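Long-range contacts in kinesin-like protein KAR3 (Saccharomyces cerevisiae, PDB 1F9V), which probably acts as a microtubule-based motor of the kinesin family, hydrolysing ATP to drive movement along microtubules: residues A[140-144]-A[262-266]; A[273-277]-A[293-299]. The protein carries 2 engineered substitutions. Numbering follows the deposited sequence.

Contact 1: residues A[140-144]-A[262-266]; sequences IYNEN and RETQN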
ATOM      1  N   ILE A 140     -10.682   3.390  -7.310  1.00 10.01           N
ATOM      2  CA  ILE A 140     -11.091   2.449  -8.330  1.00  9.59           C
ATOM      3  C   ILE A 140     -12.188   1.638  -7.657  1.00 10.28           C
ATOM      4  O   ILE A 140     -11.961   1.004  -6.625  1.00 10.96           O
ATOM      5  CB  ILE A 140      -9.939   1.520  -8.769  1.00  8.80           C
ATOM      6  CG1 ILE A 140      -8.937   2.306  -9.625  1.00  8.98           C
ATOM      7  CG2 ILE A 140     -10.491   0.353  -9.590  1.00 10.10           C
ATOM      8  CD1 ILE A 140      -7.669   1.551  -9.940  1.00  9.47           C
ATOM      9  N   TYR A 141     -13.387   1.700  -8.220  1.00  9.88           N
ATOM     10  CA  TYR A 141     -14.535   0.975  -7.690  1.00 10.23           C
ATOM     11  C   TYR A 141     -15.179   0.226  -8.848  1.00 11.73           C
ATOM     12  O   TYR A 141     -15.572   0.834  -9.852  1.00 10.49           O
ATOM     13  CB  TYR A 141     -15.548   1.938  -7.066  1.00 11.30           C
ATOM     14  CG  TYR A 141     -16.781   1.232  -6.555  1.00 12.75           C
ATOM     15  CD1 TYR A 141     -16.681   0.243  -5.580  1.00 14.35           C
ATOM     16  CD2 TYR A 141     -18.041   1.515  -7.078  1.00 15.17           C
ATOM     17  CE1 TYR A 141     -17.803  -0.451  -5.138  1.00 14.58           C
ATOM     18  CE2 TYR A 141     -19.177   0.823  -6.641  1.00 15.49           C
ATOM     19  CZ  TYR A 141     -19.043  -0.159  -5.674  1.00 16.01           C
ATOM     20  OH  TYR A 141     -20.146  -0.863  -5.244  1.00 19.01           O
ATOM     21  N   ASN A 142     -15.281  -1.090  -8.710  1.00 10.43           N
ATOM     22  CA  ASN A 142     -15.855  -1.915  -9.758  1.00  9.83           C
ATOM     23  C   ASN A 142     -15.076  -1.686 -11.039  1.00 11.38           C
ATOM     24  O   ASN A 142     -15.657  -1.592 -12.119  1.00 11.51           O
ATOM     25  CB  ASN A 142     -17.331  -1.570  -9.973  1.00 11.40           C
ATOM     26  CG  ASN A 142     -18.238  -2.345  -9.055  1.00 11.46           C
ATOM     27  OD1 ASN A 142     -17.837  -3.367  -8.507  1.00 13.73           O
ATOM     28  ND2 ASN A 142     -19.461  -1.868  -8.875  1.00 13.09           N
ATOM     29  N   GLU A 143     -13.758  -1.575 -10.894  1.00 10.98           N
ATOM     30  CA  GLU A 143     -12.834  -1.380 -12.009  1.00 12.24           C
ATOM     31  C   GLU A 143     -12.996  -0.068 -12.780  1.00 12.77           C
ATOM     32  O   GLU A 143     -12.518   0.056 -13.912  1.00 14.68           O
ATOM     33  CB  GLU A 143     -12.915  -2.580 -12.969  1.00 12.81           C
ATOM     34  CG  GLU A 143     -12.438  -3.907 -12.352  1.00 13.70           C
ATOM     35  CD  GLU A 143     -10.991  -3.861 -11.855  1.00 14.33           C
ATOM     36  OE1 GLU A 143     -10.077  -4.222 -12.629  1.00 13.17           O
ATOM     37  OE2 GLU A 143     -10.763  -3.467 -10.688  1.00 15.62           O
ATOM     38  N   ASN A 144     -13.655   0.909 -12.163  1.00 12.80           N
ATOM     39  CA  ASN A 144     -13.848   2.225 -12.769  1.00 13.85           C
ATOM     40  C   ASN A 144     -13.106   3.258 -11.926  1.00 14.19           C
ATOM     41  O   ASN A 144     -13.134   3.197 -10.700  1.00 13.05           O
ATOM     42  CB  ASN A 144     -15.330   2.602 -12.805  1.00 15.58           C
ATOM     43  CG  ASN A 144     -16.126   1.758 -13.782  1.00 17.60           C
ATOM     44  OD1 ASN A 144     -17.260   1.376 -13.503  1.00 20.60           O
ATOM     45  ND2 ASN A 144     -15.536   1.464 -14.930  1.00 17.55           N
ATOM     46  N   ARG A 262     -21.501  -8.123  -7.780  1.00 11.39           N
ATOM     47  CA  ARG A 262     -20.603  -7.494  -8.733  1.00 12.16           C
ATOM     48  C   ARG A 262     -19.365  -6.932  -8.064  1.00 11.93           C
ATOM     49  O   ARG A 262     -18.258  -7.094  -8.572  1.00 11.58           O
ATOM     50  CB  ARG A 262     -21.343  -6.399  -9.500  1.00 15.63           C
ATOM     51  CG  ARG A 262     -22.621  -6.903 -10.179  1.00 20.92           C
ATOM     52  CD  ARG A 262     -22.356  -7.502 -11.561  1.00 25.17           C
ATOM     53  NE  ARG A 262     -22.221  -8.958 -11.533  1.00 27.62           N
ATOM     54  CZ  ARG A 262     -22.950  -9.800 -12.261  1.00 28.39           C
ATOM     55  NH1 ARG A 262     -23.887  -9.343 -13.085  1.00 29.35           N
ATOM     56  NH2 ARG A 262     -22.733 -11.108 -12.172  1.00 29.27           N
ATOM     57  N   GLU A 263     -19.546  -6.277  -6.919  1.00 11.96           N
ATOM     58  CA  GLU A 263     -18.411  -5.712  -6.207  1.00 12.51           C
ATOM     59  C   GLU A 263     -17.494  -6.815  -5.678  1.00 11.28           C
ATOM     60  O   GLU A 263     -16.274  -6.707  -5.763  1.00 10.13           O
ATOM     61  CB  GLU A 263     -18.899  -4.799  -5.077  1.00 16.74           C
ATOM     62  CG  GLU A 263     -18.875  -5.400  -3.702  1.00 24.00           C
ATOM     63  CD  GLU A 263     -19.284  -4.400  -2.639  1.00 26.92           C
ATOM     64  OE1 GLU A 263     -19.115  -4.707  -1.437  1.00 28.47           O
ATOM     65  OE2 GLU A 263     -19.771  -3.307  -3.010  1.00 26.54           O
ATOM     66  N   THR A 264     -18.081  -7.889  -5.162  1.00 10.40           N
ATOM     67  CA  THR A 264     -17.292  -9.001  -4.640  1.00 10.88           C
ATOM     68  C   THR A 264     -16.432  -9.607  -5.739  1.00 10.98           C
ATOM     69  O   THR A 264     -15.257  -9.904  -5.530  1.00 11.61           O
ATOM     70  CB  THR A 264     -18.203 -10.106  -4.066  1.00 11.10           C
ATOM     71  OG1 THR A 264     -19.005  -9.558  -3.014  1.00 13.02           O
ATOM     72  CG2 THR A 264     -17.374 -11.265  -3.527  1.00 12.54           C
ATOM     73  N   GLN A 265     -17.024  -9.791  -6.914  1.00 10.27           N
ATOM     74  CA  GLN A 265     -16.306 -10.362  -8.042  1.00 10.97           C
ATOM     75  C   GLN A 265     -15.152  -9.464  -8.468  1.00  9.45           C
ATOM     76  O   GLN A 265     -14.060  -9.940  -8.749  1.00 10.13           O
ATOM     77  CB  GLN A 265     -17.256 -10.574  -9.224  1.00 12.09           C
ATOM     78  CG  GLN A 265     -18.308 -11.642  -8.979  1.00 15.77           C
ATOM     79  CD  GLN A 265     -19.311 -11.744 -10.111  1.00 17.35           C
ATOM     80  OE1 GLN A 265     -19.761 -10.734 -10.655  1.00 17.90           O
ATOM     81  NE2 GLN A 265     -19.666 -12.970 -10.473  1.00 19.00           N
ATOM     82  N   ASN A 266     -15.403  -8.160  -8.507  1.00 10.00           N
ATOM     83  CA  ASN A 266     -14.380  -7.200  -8.911  1.00 10.51           C
ATOM     84  C   ASN A 266     -13.255  -7.070  -7.880  1.00 11.02           C
ATOM     85  O   ASN A 266     -12.083  -6.937  -8.243  1.00 10.59           O
ATOM     86  CB  ASN A 266     -15.021  -5.832  -9.171  1.00 11.20           C
ATOM     87  CG  ASN A 266     -15.693  -5.757 -10.534  1.00 11.57           C
ATOM     88  OD1 ASN A 266     -15.141  -6.222 -11.534  1.00 14.14           O
ATOM     89  ND2 ASN A 266     -16.886  -5.177 -10.579  1.00 12.08           N
TER
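Asn266 and Asn142 dominate this surface contact, meeting tip to tip through their carboxamides. The ND2 atom of Asn266 donates a hydrogen bond to OD1 of Asn142 over 2.9 Å, with an N-H...O angle of 154°, and the two alpha carbons are the nearest pair across the segments, at 5.6 Å. Asparagine suits both places. On the helix, the CA-to-CB bond of Asn266 points toward 140-144, so a short amide reaches across without a long flexible chain. Asn142 sits at phi/psi 57/40, a left-handed conformation that asparagine tolerates better than most residues. Such angles are needed because Tyr141 to Asn144 form a type I' turn, with Asn142 and Glu143 as its two central residues. This is the tight tip of a beta hairpin between strands 130-141 and 144-147, at an edge of the kinesin motor's central sheet, and it is held against helix 258-281, the switch II helix of kinesins. Glu263, one turn before Asn266, is the next most covered residue. Its CA lies 3.3 Å from Asn142 OD1, and its OE2 is 3.3 Å from Tyr141 OH, at best a weak hydrogen bond; the long glutamate arm lets the carboxylate approach the phenol at the ring's edge. The same tyrosine meets His213 edge-to-face, and Glu263 touches Ala216, an engineered alanine; His213 and Ala216 belong to the first switch region. Glu143 adds only packing here, its CG 3.7 Å from Asn266 OD1, while its carboxylate turns to the backbone nitrogen of Lys297.

Contact 2: residues A[273-277]-A[293-299]; sequences CLGDV and FRNSKLT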
ATOM      1  N   CYS A 273      -5.336 -10.479  -8.920  1.00  9.35           N
ATOM      2  CA  CYS A 273      -4.435 -10.024  -9.966  1.00  8.24           C
ATOM      3  C   CYS A 273      -3.238  -9.284  -9.364  1.00  6.81           C
ATOM      4  O   CYS A 273      -2.100  -9.493  -9.775  1.00  7.70           O
ATOM      5  CB  CYS A 273      -5.180  -9.105 -10.942  1.00  9.36           C
ATOM      6  SG  CYS A 273      -4.121  -8.423 -12.236  1.00 12.04           S
ATOM      7  N   LEU A 274      -3.497  -8.414  -8.395  1.00  6.54           N
ATOM      8  CA  LEU A 274      -2.412  -7.673  -7.759  1.00  6.42           C
ATOM      9  C   LEU A 274      -1.395  -8.643  -7.162  1.00  6.11           C
ATOM     10  O   LEU A 274      -0.190  -8.490  -7.353  1.00  7.10           O
ATOM     11  CB  LEU A 274      -2.964  -6.755  -6.664  1.00  7.21           C
ATOM     12  CG  LEU A 274      -1.920  -5.969  -5.862  1.00  6.87           C
ATOM     13  CD1 LEU A 274      -1.164  -5.014  -6.780  1.00  9.32           C
ATOM     14  CD2 LEU A 274      -2.606  -5.208  -4.748  1.00  8.44           C
ATOM     15  N   GLY A 275      -1.888  -9.653  -6.449  1.00  7.15           N
ATOM     16  CA  GLY A 275      -0.996 -10.629  -5.852  1.00  7.73           C
ATOM     17  C   GLY A 275      -0.186 -11.358  -6.906  1.00  8.67           C
ATOM     18  O   GLY A 275       1.020 -11.577  -6.741  1.00  8.23           O
ATOM     19  N   ASP A 276      -0.845 -11.739  -7.999  1.00  9.05           N
ATOM     20  CA  ASP A 276      -0.168 -12.447  -9.075  1.00  9.45           C
ATOM     21  C   ASP A 276       0.919 -11.583  -9.705  1.00  7.70           C
ATOM     22  O   ASP A 276       2.018 -12.059  -9.989  1.00  8.39           O
ATOM     23  CB  ASP A 276      -1.171 -12.870 -10.151  1.00 10.38           C
ATOM     24  CG  ASP A 276      -2.047 -14.022  -9.711  1.00 12.14           C
ATOM     25  OD1 ASP A 276      -1.629 -14.791  -8.822  1.00 14.90           O
ATOM     26  OD2 ASP A 276      -3.156 -14.161 -10.257  1.00 15.48           O
ATOM     27  N   VAL A 277       0.608 -10.311  -9.924  1.00  7.13           N
ATOM     28  CA  VAL A 277       1.566  -9.390 -10.529  1.00  7.76           C
ATOM     29  C   VAL A 277       2.786  -9.170  -9.626  1.00  7.22           C
ATOM     30  O   VAL A 277       3.924  -9.290 -10.073  1.00  8.55           O
ATOM     31  CB  VAL A 277       0.884  -8.024 -10.859  1.00  8.16           C
ATOM     32  CG1 VAL A 277       1.925  -6.959 -11.169  1.00  8.06           C
ATOM     33  CG2 VAL A 277      -0.054  -8.193 -12.049  1.00  8.61           C
ATOM     34  N   PHE A 293      -0.431  -7.397 -16.031  1.00 11.45           N
ATOM     35  CA  PHE A 293      -0.756  -6.017 -15.674  1.00 10.39           C
ATOM     36  C   PHE A 293      -2.122  -5.593 -16.205  1.00  9.10           C
ATOM     37  O   PHE A 293      -2.876  -4.916 -15.522  1.00  8.48           O
ATOM     38  CB  PHE A 293       0.277  -5.036 -16.252  1.00 11.01           C
ATOM     39  CG  PHE A 293       1.626  -5.110 -15.609  1.00 10.13           C
ATOM     40  CD1 PHE A 293       1.814  -4.679 -14.297  1.00 11.47           C
ATOM     41  CD2 PHE A 293       2.717  -5.598 -16.319  1.00 11.10           C
ATOM     42  CE1 PHE A 293       3.073  -4.736 -13.704  1.00 11.45           C
ATOM     43  CE2 PHE A 293       3.981  -5.661 -15.739  1.00 12.42           C
ATOM     44  CZ  PHE A 293       4.160  -5.230 -14.428  1.00 13.30           C
ATOM     45  N   ARG A 294      -2.430  -5.996 -17.434  1.00 10.97           N
ATOM     46  CA  ARG A 294      -3.682  -5.605 -18.081  1.00 12.20           C
ATOM     47  C   ARG A 294      -4.943  -6.276 -17.556  1.00 13.33           C
ATOM     48  O   ARG A 294      -6.055  -5.910 -17.951  1.00 14.14           O
ATOM     49  CB  ARG A 294      -3.573  -5.838 -19.596  1.00 12.88           C
ATOM     50  CG  ARG A 294      -2.310  -5.272 -20.219  1.00 14.76           C
ATOM     51  CD  ARG A 294      -2.262  -5.530 -21.728  1.00 17.06           C
ATOM     52  NE  ARG A 294      -3.271  -4.738 -22.426  1.00 17.68           N
ATOM     53  CZ  ARG A 294      -3.064  -3.525 -22.926  1.00 17.99           C
ATOM     54  NH1 ARG A 294      -1.879  -2.937 -22.811  1.00 19.39           N
ATOM     55  NH2 ARG A 294      -4.059  -2.884 -23.516  1.00 19.01           N
ATOM     56  N   ASN A 295      -4.781  -7.243 -16.657  1.00 13.74           N
ATOM     57  CA  ASN A 295      -5.926  -7.964 -16.110  1.00 14.70           C
ATOM     58  C   ASN A 295      -6.726  -7.217 -15.047  1.00 13.92           C
ATOM     59  O   ASN A 295      -7.771  -7.694 -14.613  1.00 16.07           O
ATOM     60  CB  ASN A 295      -5.483  -9.324 -15.568  1.00 17.12           C
ATOM     61  CG  ASN A 295      -5.279 -10.347 -16.671  1.00 21.87           C
ATOM     62  OD1 ASN A 295      -5.134 -11.540 -16.406  1.00 24.59           O
ATOM     63  ND2 ASN A 295      -5.268  -9.883 -17.919  1.00 22.82           N
ATOM     64  N   SER A 296      -6.247  -6.058 -14.615  1.00 11.12           N
ATOM     65  CA  SER A 296      -6.989  -5.277 -13.636  1.00 11.27           C
ATOM     66  C   SER A 296      -6.674  -3.796 -13.827  1.00 10.45           C
ATOM     67  O   SER A 296      -5.603  -3.431 -14.318  1.00  9.17           O
ATOM     68  CB  SER A 296      -6.666  -5.722 -12.201  1.00 10.43           C
ATOM     69  OG  SER A 296      -5.486  -5.114 -11.714  1.00  9.92           O
ATOM     70  N   LYS A 297      -7.620  -2.950 -13.450  1.00 10.63           N
ATOM     71  CA  LYS A 297      -7.451  -1.515 -13.605  1.00 10.05           C
ATOM     72  C   LYS A 297      -6.286  -0.995 -12.767  1.00 10.07           C
ATOM     73  O   LYS A 297      -5.476  -0.211 -13.247  1.00 10.01           O
ATOM     74  CB  LYS A 297      -8.746  -0.793 -13.215  1.00 11.27           C
ATOM     75  CG  LYS A 297      -8.756   0.685 -13.534  1.00 13.92           C
ATOM     76  CD  LYS A 297      -8.653   0.927 -15.032  1.00 15.77           C
ATOM     77  CE  LYS A 297     -10.011   1.221 -15.623  1.00 19.26           C
ATOM     78  NZ  LYS A 297      -9.905   1.752 -17.009  1.00 20.25           N
ATOM     79  N   LEU A 298      -6.191  -1.446 -11.521  1.00  8.32           N
ATOM     80  CA  LEU A 298      -5.122  -0.993 -10.635  1.00  8.72           C
ATOM     81  C   LEU A 298      -3.720  -1.329 -11.122  1.00  7.88           C
ATOM     82  O   LEU A 298      -2.849  -0.464 -11.126  1.00  8.17           O
ATOM     83  CB  LEU A 298      -5.307  -1.578  -9.233  1.00  9.71           C
ATOM     84  CG  LEU A 298      -4.252  -1.151  -8.200  1.00 10.79           C
ATOM     85  CD1 LEU A 298      -4.421   0.323  -7.849  1.00 11.26           C
ATOM     86  CD2 LEU A 298      -4.393  -2.022  -6.952  1.00 12.14           C
ATOM     87  N   THR A 299      -3.492  -2.579 -11.518  1.00  7.62           N
ATOM     88  CA  THR A 299      -2.168  -2.973 -11.978  1.00  8.06           C
ATOM     89  C   THR A 299      -1.835  -2.334 -13.325  1.00  8.33           C
ATOM     90  O   THR A 299      -0.681  -2.009 -13.594  1.00  8.03           O
ATOM     91  CB  THR A 299      -2.016  -4.523 -12.082  1.00  7.12           C
ATOM     92  OG1 THR A 299      -3.064  -5.071 -12.893  1.00  8.18           O
ATOM     93  CG2 THR A 299      -2.077  -5.157 -10.689  1.00  8.03           C
TER
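In kinesins the switch II helix and the helix after it are joined by a loop and pack together as part of the microtubule-facing side of the motor; here they are helix 258-281 and helix 297-306. The contact begins at Cys273, the residue of 273-277 with most area covered. Its small, polarizable thiol fits where three residues converge: SG lies 3.6 Å from Ser296 OG, 3.6 Å from Thr299 OG1 and 3.7 Å from Asn295 CB. Ser296 occupies the N-cap position of the second helix, a site where a short hydroxyl side chain is favourable. Next comes Leu274, set sideways, whose branched chain serves the apolar interior: CD2 is 4.3 Å from Leu298 CD2 and CD1 is 4.0 Å from Thr299 CG2. Both leucines also rest on Phe89 of strand 86-91, in the central sheet. Gly275 and Asp276 make no contact with 293-299; the carboxylate of Asp276 forms a salt bridge with Lys337. One helical turn beyond Cys273, Val277 again points toward the partner. Its CG1 approaches Phe293 CE1 at 3.6 Å and its CG2 meets Thr299 CG2 at 3.9 Å, a compact beta-branched side chain filling the space between ring and methyl. Thr299 suits its place because it has two faces: its methyl packs on Leu274 and Val277, while Thr299 OG1 donates a 2.6 Å hydrogen bond to Phe293 O.

Overall arrangement
Contacts 1 and 2 follow one another along the chain, the first closing before the second opens, and their centres lie 13 Å apart on the same side of the motor domain. Both draw on helix 258-281: contact 1 uses a turn near its start, contact 2 a turn farther along. They also touch directly, since Glu143 OE1 is 2.9 Å from Lys297 N, a probable hydrogen bond, and Ile140 CD1 packs 3.7 Å from Leu298 CA. The hairpin tip, the switch II helix and the start of helix 297-306 thus form one continuous patch, consistent with kinesin motors, in which this region relates the nucleotide site to the microtubule-binding surface.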